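PDB 4Q1K: polyketide biosynthesis enoyl-CoA isomerase PksI from Bacillus subtilis, which catalyses decarboxylation of the carrier-tethered 3-methylglutaconyl group to 3-methylcrotonyl during bacillaene biosynthesis, working as a homotrimer of the enoyl-CoA hydratase/isomerase (crotonase) family. Local coordinates for residues B[27-32]-B[67-72]; B[112-117]-B[222-227]; B[121-126]-B[199-204]; B[138-143]-B[187-192]. The protein carries 1 engineered substitution. All coordinates share one frame; numbering follows the deposited sequence.

Contact 1 (B[27-32]-B[67-72]); sequences LIEIES and PKYKAV
Ser32 and Tyr69 are the backbone's nearest approach, their CA atoms 7.4 Å apart, too far for main-chain pairing; a polar side-chain cluster and one water bridge the sheet's outermost strand, 25-31, to the loop entering strand 71-75, across strand 34-39. Glu29 does most of the work. With CG anti to the backbone N (chi1 -176°) and an extended chain, it carries its carboxylate across to the tyrosine's hydroxyl edge. Tyr69 OH donates to Glu29 OE1 over a short 2.5 Å, arriving on the anti side and 29° out of the carboxylate plane; that plane and the ring are turned 70° apart. Lys68 NZ forms a salt bridge to Glu29 OE2 at 3.1 Å, although both its hydrogen bonds to the carboxylate are weak, and Lys68 CG lies 3.9 Å above the Tyr69 ring, over the centre. OE1 has one short donor and one weak one, which with the lysine charge would probably favour the charged carboxylate. Close by, the water donates to both Ser32 O and Lys68 O, bridging the two backbones. The intervening strand sets Ile35 against the Tyr69 side chain, while Arg220 of helix 220-252 bonds to Tyr69 O.

Contact 2 (B[112-117]-B[222-227]); sequences CEIPVI and SLVTLK
In this crotonase-fold subunit, helix 220-252 lies against the loop that feeds strand 116-120, and a buried lysine joins the two. The polar part belongs to Lys227. Its chain is extended throughout, with CG anti to the backbone N (chi1 172°), so it spans from the helix to the loop and brings NZ up to two main-chain carbonyls. NZ donates to Cys112 O at 2.9 Å, tilted 31° from that carbonyl plane, and to Ile114 O, where it stands 48° above the plane and off the lone pairs. Asp136 provides the charge partner through a salt bridge, and Ala109 O is a further acceptor, so the buried ammonium is well satisfied. Asp136 also accepts from Val116 N, which links the lysine to the start of the strand. Glu113 OE2 forms a salt bridge with Arg220, and OE1 lies beside Val224 CG1. The apolar part is one helical turn back. Pro115 CD rests 4.1 Å from Leu223 CB, the two side chains crossing at about a right angle, and Met151 of the second subunit packs on Leu223. Val224 CG2 rests against both Ile114 CG2 and Glu113 O, each 3.6 Å away.

Contact 3 (B[121-126]-B[199-204]); sequences QGHGIG and LPRAEV
Arg201 NE donates to Gln121 O at 2.9 Å, fastening the residues that lead into helix 201-215 to the loop between strands 116-120 and 123-125 of the crotonase fold. The N-H...O angle is 153°, and the oxygen lies just 1° out of the guanidinium plane, at its edge. The bend at chi3 (-59°) turns NE back to this oxygen, beside which Arg201 CG already lies, 3.1 Å from Gln121 O. Three residues further on, Val204 faces the same loop, its CG1 3.8 Å from Gln121 CA. Farther out, His123 reaches the arginine through a water: Arg201 NH2 donates to it, and it gives a weak bond to His123 NE2. Ring and guanidinium are nearly perpendicular. The next shell fixes these groups. Ser144 OG takes a hydrogen bond from Arg201 NH2, and Tyr80 meets the His123 ring edge-to-face. The Gln121 amide points away from the helix, bonded through NE2 to Asp78 O and Tyr80 O and through OE1 to Gly76 N, which anchors the residue whose carbonyl the arginine holds. Across the apolar side, Gln121 CB lies 3.9 Å from Val204 CB.

Contact 4 (B[138-143]-B[187-192]); sequences VILSRE and ADLEKR
Arg142 and Ala187 make the close part of this contact, which joins the end of sheet strand 137-141 to the first residues of helix 186-192 in the crotonase fold; their CA atoms are 4.5 Å apart. Ala187 N donates to Arg142 O at 2.9 Å, in the carbonyl plane and on a lone pair, with an N-H...O angle of 147°. Alongside the bond, Arg142 CG presses on Ala187 CB at 3.4 Å, a tight approach for two aliphatic carbons. A second, buried point of packing is leucine on leucine: Leu140 CD1 touches Leu189 CD1 at 3.7 Å, the side chains crossing at about a right angle, and Phe196 adds to the apolar surroundings of Leu140.

The outer side is looser. Beyond CG the Arg142 chain bends at chi3 (-62°) and carries the guanidinium to the exposed surface, where NE stands 4.0 Å from Glu190 OE1. Glu190 comes to meet it on an extended chain, but the two planes are 41° apart and the gap exceeds a salt bridge. On the strand's other side, Ser141 OG donates to Glu143 OE1 at 2.8 Å, from above the carboxylate plane.

Chemically, then, the one backbone bond and the apolar contacts probably do most to fix the position, while the Arg142 and Glu190 charges probably add only a modest, solvent-screened attraction.

How the contacts relate
Contacts 1, 2 and 4 all reach the six-stranded sheet, at different places across it. Contact 2 is buried and contact 1 lies mostly at the surface, yet they adjoin in the sheet: strands 71-75 and 116-120 are neighbours, and Val72 pairs with Pro115 and Ile117. Lysine serves both, gripping carbonyls and Asp136 in contact 2 but an exposed glutamate in contact 1. Contacts 3 and 4, with centres about 8 Å apart, adjoin through Leu199 O to Arg142 N and Arg201 N to Glu143 OE1. Their arginines differ: the one in the buried contact 3 is bonded, the one in contact 4 extends to the surface. Ile117 on Ile139 links contact 2 to contact 4.

Contact 1 (B[27-32]-B[67-72])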
loop_
_atom_site.group_PDB
_atom_site.type_symbol
_atom_site.label_atom_id
_atom_site.label_comp_id
_atom_site.label_asym_id
_atom_site.label_seq_id
_atom_site.Cartn_x
_atom_site.Cartn_y
_atom_site.Cartn_z
ATOM N N LEU B 27 -33.837 -6.811 -4.837
ATOM C CA LEU B 27 -33.419 -6.780 -3.410
ATOM C C LEU B 27 -33.933 -8.000 -2.715
ATOM O O LEU B 27 -35.151 -8.292 -2.778
ATOM C CB LEU B 27 -34.040 -5.620 -2.619
ATOM C CG LEU B 27 -33.720 -4.209 -2.973
ATOM C CD1 LEU B 27 -34.514 -3.164 -2.172
ATOM C CD2 LEU B 27 -32.245 -4.011 -2.886
ATOM N N ILE B 28 -33.052 -8.682 -1.994
ATOM C CA ILE B 28 -33.442 -9.775 -1.145
ATOM C C ILE B 28 -32.919 -9.491 0.266
ATOM O O ILE B 28 -31.726 -9.294 0.456
ATOM C CB ILE B 28 -32.841 -11.125 -1.616
ATOM C CG1 ILE B 28 -33.368 -11.548 -2.974
ATOM C CG2 ILE B 28 -33.257 -12.210 -0.623
ATOM C CD1 ILE B 28 -32.855 -12.929 -3.399
ATOM N N GLU B 29 -33.803 -9.518 1.264
ATOM C CA GLU B 29 -33.381 -9.552 2.651
ATOM C C GLU B 29 -32.974 -11.002 2.930
ATOM O O GLU B 29 -33.796 -11.893 3.004
ATOM C CB GLU B 29 -34.565 -9.063 3.524
ATOM C CG GLU B 29 -34.317 -8.918 5.003
ATOM C CD GLU B 29 -35.443 -8.112 5.723
ATOM O OE1 GLU B 29 -35.760 -6.968 5.275
ATOM O OE2 GLU B 29 -35.978 -8.655 6.747
ATOM N N ILE B 30 -31.684 -11.243 3.024
ATOM C CA ILE B 30 -31.075 -12.584 3.298
ATOM C C ILE B 30 -31.270 -12.962 4.722
ATOM O O ILE B 30 -31.531 -14.108 5.025
ATOM C CB ILE B 30 -29.513 -12.593 3.052
ATOM C CG1 ILE B 30 -29.118 -12.272 1.597
ATOM C CG2 ILE B 30 -28.821 -13.921 3.477
ATOM C CD1 ILE B 30 -29.978 -12.968 0.570
ATOM N N GLU B 31 -31.099 -12.039 5.649
ATOM C CA GLU B 31 -31.424 -12.367 7.059
ATOM C C GLU B 31 -32.073 -11.053 7.454
ATOM O O GLU B 31 -32.074 -10.104 6.668
ATOM C CB GLU B 31 -30.153 -12.498 7.897
ATOM C CG GLU B 31 -29.116 -13.446 7.361
ATOM C CD GLU B 31 -29.155 -14.776 8.038
ATOM O OE1 GLU B 31 -30.158 -15.479 7.784
ATOM O OE2 GLU B 31 -28.185 -15.114 8.803
ATOM N N SER B 32 -32.492 -10.970 8.690
ATOM C CA SER B 32 -33.110 -9.794 9.197
ATOM C C SER B 32 -32.276 -8.515 9.033
ATOM O O SER B 32 -32.840 -7.401 8.857
ATOM C CB SER B 32 -33.425 -10.065 10.704
ATOM O OG SER B 32 -33.816 -8.834 11.280
ATOM N N PRO B 67 -33.309 1.986 8.076
ATOM C CA PRO B 67 -32.017 1.867 8.788
ATOM C C PRO B 67 -31.984 0.717 9.772
ATOM O O PRO B 67 -31.714 0.943 10.929
ATOM C CB PRO B 67 -31.874 3.228 9.535
ATOM C CG PRO B 67 -33.322 3.721 9.718
ATOM C CD PRO B 67 -34.109 3.157 8.565
ATOM N N LYS B 68 -32.208 -0.520 9.315
ATOM C CA LYS B 68 -32.190 -1.700 10.168
ATOM C C LYS B 68 -31.134 -2.669 9.731
ATOM O O LYS B 68 -30.897 -3.594 10.450
ATOM C CB LYS B 68 -33.514 -2.475 10.098
ATOM C CG LYS B 68 -33.875 -3.036 8.752
ATOM C CD LYS B 68 -35.034 -4.012 9.009
ATOM C CE LYS B 68 -35.257 -4.972 7.852
ATOM N NZ LYS B 68 -36.294 -5.960 8.247
ATOM N N TYR B 69 -30.525 -2.441 8.537
ATOM C CA TYR B 69 -29.600 -3.394 7.978
ATOM C C TYR B 69 -28.216 -3.117 8.557
ATOM O O TYR B 69 -27.883 -2.002 8.912
ATOM C CB TYR B 69 -29.501 -3.391 6.463
ATOM C CG TYR B 69 -30.812 -3.810 5.881
ATOM C CD1 TYR B 69 -31.276 -5.119 6.052
ATOM C CD2 TYR B 69 -31.649 -2.859 5.300
ATOM C CE1 TYR B 69 -32.522 -5.488 5.565
ATOM C CE2 TYR B 69 -32.876 -3.233 4.779
ATOM C CZ TYR B 69 -33.293 -4.554 4.944
ATOM O OH TYR B 69 -34.511 -4.946 4.432
ATOM N N LYS B 70 -27.434 -4.180 8.678
ATOM C CA LYS B 70 -26.037 -4.086 9.130
ATOM C C LYS B 70 -24.999 -4.249 7.996
ATOM O O LYS B 70 -23.808 -3.809 8.139
ATOM C CB LYS B 70 -25.777 -5.202 10.203
ATOM C CG LYS B 70 -26.467 -4.798 11.565
ATOM C CD LYS B 70 -26.519 -5.990 12.523
ATOM C CE LYS B 70 -27.206 -5.591 13.848
ATOM N NZ LYS B 70 -26.990 -6.799 14.709
ATOM N N ALA B 71 -25.414 -4.919 6.915
ATOM C CA ALA B 71 -24.467 -5.135 5.807
ATOM C C ALA B 71 -25.257 -5.212 4.537
ATOM O O ALA B 71 -26.349 -5.790 4.503
ATOM C CB ALA B 71 -23.725 -6.497 5.978
ATOM N N VAL B 72 -24.632 -4.736 3.472
ATOM C CA VAL B 72 -25.198 -4.832 2.163
ATOM C C VAL B 72 -24.287 -5.681 1.271
ATOM O O VAL B 72 -23.051 -5.514 1.328
ATOM C CB VAL B 72 -25.238 -3.418 1.477
ATOM C CG1 VAL B 72 -25.724 -3.536 0.021
ATOM C CG2 VAL B 72 -26.016 -2.385 2.357
HETATM O O HOH W 1 -32.582 -5.826 11.150
#

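Contact 2 (B[112-117]-B[222-227])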
loop_
_atom_site.group_PDB
_atom_site.type_symbol
_atom_site.label_atom_id
_atom_site.label_comp_id
_atom_site.label_asym_id
_atom_site.label_seq_id
_atom_site.Cartn_x
_atom_site.Cartn_y
_atom_site.Cartn_z
ATOM N N CYS B 112 -23.322 4.913 1.273
ATOM C CA CYS B 112 -24.082 4.034 2.164
ATOM C C CYS B 112 -23.578 4.109 3.591
ATOM O O CYS B 112 -22.340 3.973 3.860
ATOM C CB CYS B 112 -24.081 2.572 1.583
ATOM S SG CYS B 112 -25.143 1.442 2.448
ATOM N N GLU B 113 -24.469 4.241 4.578
ATOM C CA GLU B 113 -23.970 4.379 5.951
ATOM C C GLU B 113 -23.480 3.063 6.584
ATOM O O GLU B 113 -22.721 3.121 7.536
ATOM C CB GLU B 113 -25.011 5.029 6.859
ATOM C CG GLU B 113 -26.250 4.215 6.943
ATOM C CD GLU B 113 -27.309 4.884 7.860
ATOM O OE1 GLU B 113 -26.946 5.724 8.717
ATOM O OE2 GLU B 113 -28.483 4.530 7.726
ATOM N N ILE B 114 -23.899 1.932 6.027
ATOM C CA ILE B 114 -23.466 0.616 6.550
ATOM C C ILE B 114 -22.411 -0.021 5.615
ATOM O O ILE B 114 -22.243 0.376 4.462
ATOM C CB ILE B 114 -24.656 -0.280 6.814
ATOM C CG1 ILE B 114 -25.538 -0.439 5.581
ATOM C CG2 ILE B 114 -25.386 0.260 8.042
ATOM C CD1 ILE B 114 -26.650 -1.485 5.709
ATOM N N PRO B 115 -21.696 -1.038 6.102
ATOM C CA PRO B 115 -20.676 -1.684 5.276
ATOM C C PRO B 115 -21.309 -2.344 4.054
ATOM O O PRO B 115 -22.410 -2.952 4.138
ATOM C CB PRO B 115 -20.158 -2.804 6.219
ATOM C CG PRO B 115 -20.249 -2.204 7.573
ATOM C CD PRO B 115 -21.572 -1.448 7.543
ATOM N N VAL B 116 -20.650 -2.156 2.917
ATOM C CA VAL B 116 -21.130 -2.793 1.677
ATOM C C VAL B 116 -19.999 -3.796 1.236
ATOM O O VAL B 116 -18.802 -3.436 1.258
ATOM C CB VAL B 116 -21.260 -1.749 0.574
ATOM C CG1 VAL B 116 -21.670 -2.370 -0.759
ATOM C CG2 VAL B 116 -22.282 -0.656 1.067
ATOM N N ILE B 117 -20.418 -5.000 0.858
ATOM C CA ILE B 117 -19.507 -6.012 0.277
ATOM C C ILE B 117 -19.819 -6.060 -1.219
ATOM O O ILE B 117 -20.938 -6.420 -1.611
ATOM C CB ILE B 117 -19.801 -7.383 0.897
ATOM C CG1 ILE B 117 -19.578 -7.280 2.423
ATOM C CG2 ILE B 117 -18.987 -8.540 0.184
ATOM C CD1 ILE B 117 -20.340 -8.395 3.149
ATOM N N SER B 222 -22.530 0.599 16.073
ATOM C CA SER B 222 -21.031 0.507 16.127
ATOM C C SER B 222 -20.499 0.425 14.673
ATOM O O SER B 222 -19.491 1.008 14.371
ATOM C CB SER B 222 -20.603 -0.781 16.852
ATOM O OG SER B 222 -20.936 -0.622 18.228
ATOM N N LEU B 223 -21.164 -0.354 13.826
ATOM C CA LEU B 223 -20.755 -0.482 12.396
ATOM C C LEU B 223 -20.856 0.882 11.738
ATOM O O LEU B 223 -19.975 1.228 10.963
ATOM C CB LEU B 223 -21.702 -1.490 11.667
ATOM C CG LEU B 223 -21.446 -2.939 12.101
ATOM C CD1 LEU B 223 -22.534 -3.844 11.505
ATOM C CD2 LEU B 223 -20.061 -3.466 11.675
ATOM N N VAL B 224 -21.975 1.601 11.908
ATOM C CA VAL B 224 -22.086 2.918 11.216
ATOM C C VAL B 224 -21.043 3.926 11.775
ATOM O O VAL B 224 -20.341 4.582 10.976
ATOM C CB VAL B 224 -23.500 3.490 11.381
ATOM C CG1 VAL B 224 -23.572 4.916 10.777
ATOM C CG2 VAL B 224 -24.447 2.544 10.694
ATOM N N THR B 225 -20.858 3.924 13.092
ATOM C CA THR B 225 -19.887 4.866 13.691
ATOM C C THR B 225 -18.496 4.559 13.179
ATOM O O THR B 225 -17.719 5.480 12.842
ATOM C CB THR B 225 -19.947 4.747 15.217
ATOM O OG1 THR B 225 -21.302 5.147 15.617
ATOM C CG2 THR B 225 -18.903 5.653 15.886
ATOM N N LEU B 226 -18.182 3.259 13.169
ATOM C CA LEU B 226 -16.837 2.863 12.685
ATOM C C LEU B 226 -16.653 3.163 11.214
ATOM O O LEU B 226 -15.663 3.777 10.783
ATOM C CB LEU B 226 -16.563 1.387 13.030
ATOM C CG LEU B 226 -15.063 1.103 12.601
ATOM C CD1 LEU B 226 -13.887 1.928 13.204
ATOM C CD2 LEU B 226 -14.921 -0.422 12.954
ATOM N N LYS B 227 -17.620 2.791 10.382
ATOM C CA LYS B 227 -17.388 3.080 8.973
ATOM C C LYS B 227 -17.262 4.607 8.743
ATOM O O LYS B 227 -16.432 5.074 7.937
ATOM C CB LYS B 227 -18.543 2.536 8.155
ATOM C CG LYS B 227 -18.477 2.969 6.667
ATOM C CD LYS B 227 -19.455 2.197 5.769
ATOM C CE LYS B 227 -19.453 2.901 4.386
ATOM N NZ LYS B 227 -20.154 2.084 3.307
#

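Contact 3 (B[121-126]-B[199-204])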
loop_
_atom_site.group_PDB
_atom_site.type_symbol
_atom_site.label_atom_id
_atom_site.label_comp_id
_atom_site.label_asym_id
_atom_site.label_seq_id
_atom_site.Cartn_x
_atom_site.Cartn_y
_atom_site.Cartn_z
ATOM N N GLN B 121 -18.655 -11.495 -8.547
ATOM C CA GLN B 121 -18.567 -12.920 -8.956
ATOM C C GLN B 121 -18.288 -13.019 -10.488
ATOM O O GLN B 121 -17.870 -14.084 -10.983
ATOM C CB GLN B 121 -19.850 -13.683 -8.577
ATOM C CG GLN B 121 -20.980 -13.708 -9.620
ATOM C CD GLN B 121 -21.489 -12.320 -10.081
ATOM O OE1 GLN B 121 -21.336 -11.279 -9.403
ATOM N NE2 GLN B 121 -22.056 -12.309 -11.273
ATOM N N GLY B 122 -18.605 -11.951 -11.193
ATOM C CA GLY B 122 -18.393 -11.857 -12.658
ATOM C C GLY B 122 -17.538 -10.681 -13.059
ATOM O O GLY B 122 -16.890 -10.028 -12.211
ATOM N N HIS B 123 -17.492 -10.425 -14.361
ATOM C CA HIS B 123 -16.579 -9.381 -14.854
ATOM C C HIS B 123 -16.926 -7.978 -14.343
ATOM O O HIS B 123 -18.121 -7.659 -14.145
ATOM C CB HIS B 123 -16.611 -9.346 -16.367
ATOM C CG HIS B 123 -16.390 -10.704 -16.959
ATOM N ND1 HIS B 123 -17.359 -11.366 -17.713
ATOM C CD2 HIS B 123 -15.352 -11.555 -16.830
ATOM C CE1 HIS B 123 -16.881 -12.546 -18.080
ATOM N NE2 HIS B 123 -15.665 -12.678 -17.558
ATOM N N GLY B 124 -15.886 -7.170 -14.149
ATOM C CA GLY B 124 -16.064 -5.847 -13.638
ATOM C C GLY B 124 -15.266 -4.959 -14.606
ATOM O O GLY B 124 -14.009 -5.021 -14.666
ATOM N N ILE B 125 -15.985 -4.143 -15.367
ATOM C CA ILE B 125 -15.400 -3.422 -16.496
ATOM C C ILE B 125 -15.680 -1.894 -16.316
ATOM O O ILE B 125 -16.825 -1.490 -16.108
ATOM C CB ILE B 125 -16.059 -3.875 -17.833
ATOM C CG1 ILE B 125 -15.866 -5.396 -17.994
ATOM C CG2 ILE B 125 -15.503 -3.067 -19.037
ATOM C CD1 ILE B 125 -16.787 -6.011 -19.008
ATOM N N GLY B 126 -14.610 -1.097 -16.374
ATOM C CA GLY B 126 -14.652 0.327 -16.389
ATOM C C GLY B 126 -15.357 0.848 -15.180
ATOM O O GLY B 126 -15.014 0.531 -14.061
ATOM N N LEU B 199 -11.646 -15.670 -5.246
ATOM C CA LEU B 199 -12.191 -17.044 -5.119
ATOM C C LEU B 199 -12.726 -17.492 -6.463
ATOM O O LEU B 199 -13.044 -16.643 -7.310
ATOM C CB LEU B 199 -13.443 -17.034 -4.159
ATOM C CG LEU B 199 -13.063 -16.708 -2.701
ATOM C CD1 LEU B 199 -14.364 -16.555 -1.909
ATOM C CD2 LEU B 199 -12.380 -17.975 -2.199
ATOM N N PRO B 200 -12.857 -18.831 -6.664
ATOM C CA PRO B 200 -13.629 -19.347 -7.782
ATOM C C PRO B 200 -14.995 -18.614 -7.833
ATOM O O PRO B 200 -15.595 -18.401 -6.777
ATOM C CB PRO B 200 -13.785 -20.832 -7.401
ATOM C CG PRO B 200 -12.502 -21.090 -6.638
ATOM C CD PRO B 200 -12.478 -19.893 -5.705
ATOM N N ARG B 201 -15.422 -18.199 -9.011
ATOM C CA ARG B 201 -16.740 -17.587 -9.153
ATOM C C ARG B 201 -17.833 -18.290 -8.334
ATOM O O ARG B 201 -18.643 -17.586 -7.713
ATOM C CB ARG B 201 -17.150 -17.446 -10.606
ATOM C CG ARG B 201 -18.616 -17.075 -10.860
ATOM C CD ARG B 201 -18.944 -17.067 -12.368
ATOM N NE ARG B 201 -18.087 -16.105 -13.053
ATOM C CZ ARG B 201 -17.622 -16.240 -14.302
ATOM N NH1 ARG B 201 -17.932 -17.305 -15.028
ATOM N NH2 ARG B 201 -16.835 -15.312 -14.817
ATOM N N ALA B 202 -17.895 -19.626 -8.367
ATOM C CA ALA B 202 -19.028 -20.358 -7.682
ATOM C C ALA B 202 -19.002 -20.167 -6.167
ATOM O O ALA B 202 -19.928 -20.598 -5.499
ATOM C CB ALA B 202 -18.945 -21.897 -7.987
ATOM N N GLU B 203 -17.898 -19.642 -5.597
ATOM C CA GLU B 203 -17.769 -19.516 -4.152
ATOM C C GLU B 203 -17.967 -18.028 -3.696
ATOM O O GLU B 203 -18.046 -17.763 -2.503
ATOM C CB GLU B 203 -16.378 -20.001 -3.734
ATOM C CG GLU B 203 -16.321 -21.520 -3.866
ATOM C CD GLU B 203 -14.899 -22.038 -3.675
ATOM O OE1 GLU B 203 -14.138 -21.487 -2.846
ATOM O OE2 GLU B 203 -14.527 -22.986 -4.389
ATOM N N VAL B 204 -18.025 -17.063 -4.643
ATOM C CA VAL B 204 -17.853 -15.652 -4.244
ATOM C C VAL B 204 -19.096 -15.235 -3.444
ATOM O O VAL B 204 -18.989 -14.624 -2.398
ATOM C CB VAL B 204 -17.703 -14.754 -5.525
ATOM C CG1 VAL B 204 -17.933 -13.242 -5.205
ATOM C CG2 VAL B 204 -16.295 -15.000 -6.174
HETATM O O HOH W 2 -15.743 -16.094 -17.412
#

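Contact 4 (B[138-143]-B[187-192])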
loop_
_atom_site.group_PDB
_atom_site.type_symbol
_atom_site.label_atom_id
_atom_site.label_comp_id
_atom_site.label_asym_id
_atom_site.label_seq_id
_atom_site.Cartn_x
_atom_site.Cartn_y
_atom_site.Cartn_z
ATOM N N VAL B 138 -14.112 -5.846 -0.818
ATOM C CA VAL B 138 -14.307 -6.240 -2.273
ATOM C C VAL B 138 -13.920 -7.705 -2.436
ATOM O O VAL B 138 -12.878 -8.063 -1.954
ATOM C CB VAL B 138 -13.389 -5.374 -3.159
ATOM C CG1 VAL B 138 -13.428 -5.919 -4.640
ATOM C CG2 VAL B 138 -13.831 -3.859 -3.047
ATOM N N ILE B 139 -14.668 -8.531 -3.149
ATOM C CA ILE B 139 -14.210 -9.938 -3.360
ATOM C C ILE B 139 -14.197 -10.156 -4.864
ATOM O O ILE B 139 -15.169 -9.816 -5.505
ATOM C CB ILE B 139 -15.295 -10.913 -2.789
ATOM C CG1 ILE B 139 -15.484 -10.664 -1.271
ATOM C CG2 ILE B 139 -14.828 -12.380 -2.999
ATOM C CD1 ILE B 139 -16.888 -11.170 -0.794
ATOM N N LEU B 140 -13.144 -10.700 -5.442
ATOM C CA LEU B 140 -13.112 -10.941 -6.854
ATOM C C LEU B 140 -13.245 -12.442 -7.173
ATOM O O LEU B 140 -12.978 -13.269 -6.306
ATOM C CB LEU B 140 -11.759 -10.503 -7.453
ATOM C CG LEU B 140 -11.293 -9.066 -7.137
ATOM C CD1 LEU B 140 -9.912 -8.873 -7.842
ATOM C CD2 LEU B 140 -12.332 -8.043 -7.587
ATOM N N SER B 141 -13.617 -12.731 -8.431
ATOM C CA SER B 141 -13.629 -14.089 -8.936
ATOM C C SER B 141 -12.338 -14.359 -9.740
ATOM O O SER B 141 -11.852 -13.558 -10.549
ATOM C CB SER B 141 -14.819 -14.237 -9.897
ATOM O OG SER B 141 -14.478 -15.135 -10.971
ATOM N N ARG B 142 -11.749 -15.528 -9.496
ATOM C CA ARG B 142 -10.511 -15.828 -10.121
ATOM C C ARG B 142 -10.559 -15.803 -11.663
ATOM O O ARG B 142 -9.561 -15.419 -12.337
ATOM C CB ARG B 142 -10.167 -17.290 -9.638
ATOM C CG ARG B 142 -8.704 -17.636 -9.849
ATOM C CD ARG B 142 -8.291 -19.005 -9.216
ATOM N NE ARG B 142 -8.437 -19.107 -7.744
ATOM C CZ ARG B 142 -8.461 -20.291 -7.115
ATOM N NH1 ARG B 142 -8.365 -21.421 -7.813
ATOM N NH2 ARG B 142 -8.551 -20.367 -5.802
ATOM N N GLU B 143 -11.698 -16.292 -12.224
ATOM C CA GLU B 143 -11.781 -16.517 -13.662
ATOM C C GLU B 143 -12.462 -15.330 -14.401
ATOM O O GLU B 143 -12.447 -15.276 -15.626
ATOM C CB GLU B 143 -12.451 -17.896 -13.962
ATOM C CG GLU B 143 -13.917 -18.011 -13.575
ATOM C CD GLU B 143 -14.100 -18.563 -12.150
ATOM O OE1 GLU B 143 -13.716 -17.834 -11.137
ATOM O OE2 GLU B 143 -14.593 -19.710 -12.005
ATOM N N ALA B 187 -7.454 -13.956 -11.085
ATOM C CA ALA B 187 -6.230 -14.710 -10.679
ATOM C C ALA B 187 -4.950 -13.906 -10.942
ATOM O O ALA B 187 -3.949 -14.068 -10.214
ATOM C CB ALA B 187 -6.146 -16.085 -11.402
ATOM N N ASP B 188 -4.956 -13.093 -11.981
ATOM C CA ASP B 188 -3.807 -12.228 -12.312
ATOM C C ASP B 188 -3.624 -11.222 -11.218
ATOM O O ASP B 188 -2.473 -11.003 -10.727
ATOM C CB ASP B 188 -3.991 -11.439 -13.651
ATOM C CG ASP B 188 -4.061 -12.309 -14.873
ATOM O OD1 ASP B 188 -3.371 -13.364 -14.792
ATOM O OD2 ASP B 188 -4.755 -11.955 -15.953
ATOM N N LEU B 189 -4.719 -10.493 -10.877
ATOM C CA LEU B 189 -4.622 -9.568 -9.750
ATOM C C LEU B 189 -4.170 -10.265 -8.429
ATOM O O LEU B 189 -3.353 -9.735 -7.638
ATOM C CB LEU B 189 -5.979 -8.826 -9.521
ATOM C CG LEU B 189 -6.398 -7.905 -10.702
ATOM C CD1 LEU B 189 -7.815 -7.383 -10.532
ATOM C CD2 LEU B 189 -5.434 -6.712 -10.839
ATOM N N GLU B 190 -4.691 -11.484 -8.170
ATOM C CA GLU B 190 -4.319 -12.195 -6.904
ATOM C C GLU B 190 -2.774 -12.336 -6.929
ATOM O O GLU B 190 -2.084 -12.052 -5.922
ATOM C CB GLU B 190 -4.985 -13.608 -6.881
ATOM C CG GLU B 190 -4.671 -14.349 -5.581
ATOM C CD GLU B 190 -5.554 -15.609 -5.389
ATOM O OE1 GLU B 190 -6.143 -16.091 -6.379
ATOM O OE2 GLU B 190 -5.751 -16.018 -4.211
ATOM N N LYS B 191 -2.235 -12.745 -8.082
ATOM C CA LYS B 191 -0.763 -12.966 -8.197
ATOM C C LYS B 191 0.015 -11.678 -8.098
ATOM O O LYS B 191 1.152 -11.692 -7.664
ATOM C CB LYS B 191 -0.375 -13.701 -9.471
ATOM C CG LYS B 191 -0.731 -15.173 -9.482
ATOM C CD LYS B 191 0.414 -16.074 -9.020
ATOM C CE LYS B 191 1.597 -16.146 -10.010
ATOM N NZ LYS B 191 2.329 -17.455 -9.950
ATOM N N ARG B 192 -0.589 -10.548 -8.485
ATOM C CA ARG B 192 0.137 -9.271 -8.385
ATOM C C ARG B 192 0.103 -8.760 -6.963
ATOM O O ARG B 192 0.732 -7.774 -6.650
ATOM C CB ARG B 192 -0.403 -8.209 -9.417
ATOM C CG ARG B 192 -0.242 -8.620 -10.901
ATOM C CD ARG B 192 1.227 -8.738 -11.396
ATOM N NE ARG B 192 1.800 -7.430 -11.234
ATOM C CZ ARG B 192 1.667 -6.420 -12.104
ATOM N NH1 ARG B 192 0.976 -6.580 -13.269
ATOM N NH2 ARG B 192 2.204 -5.225 -11.844
#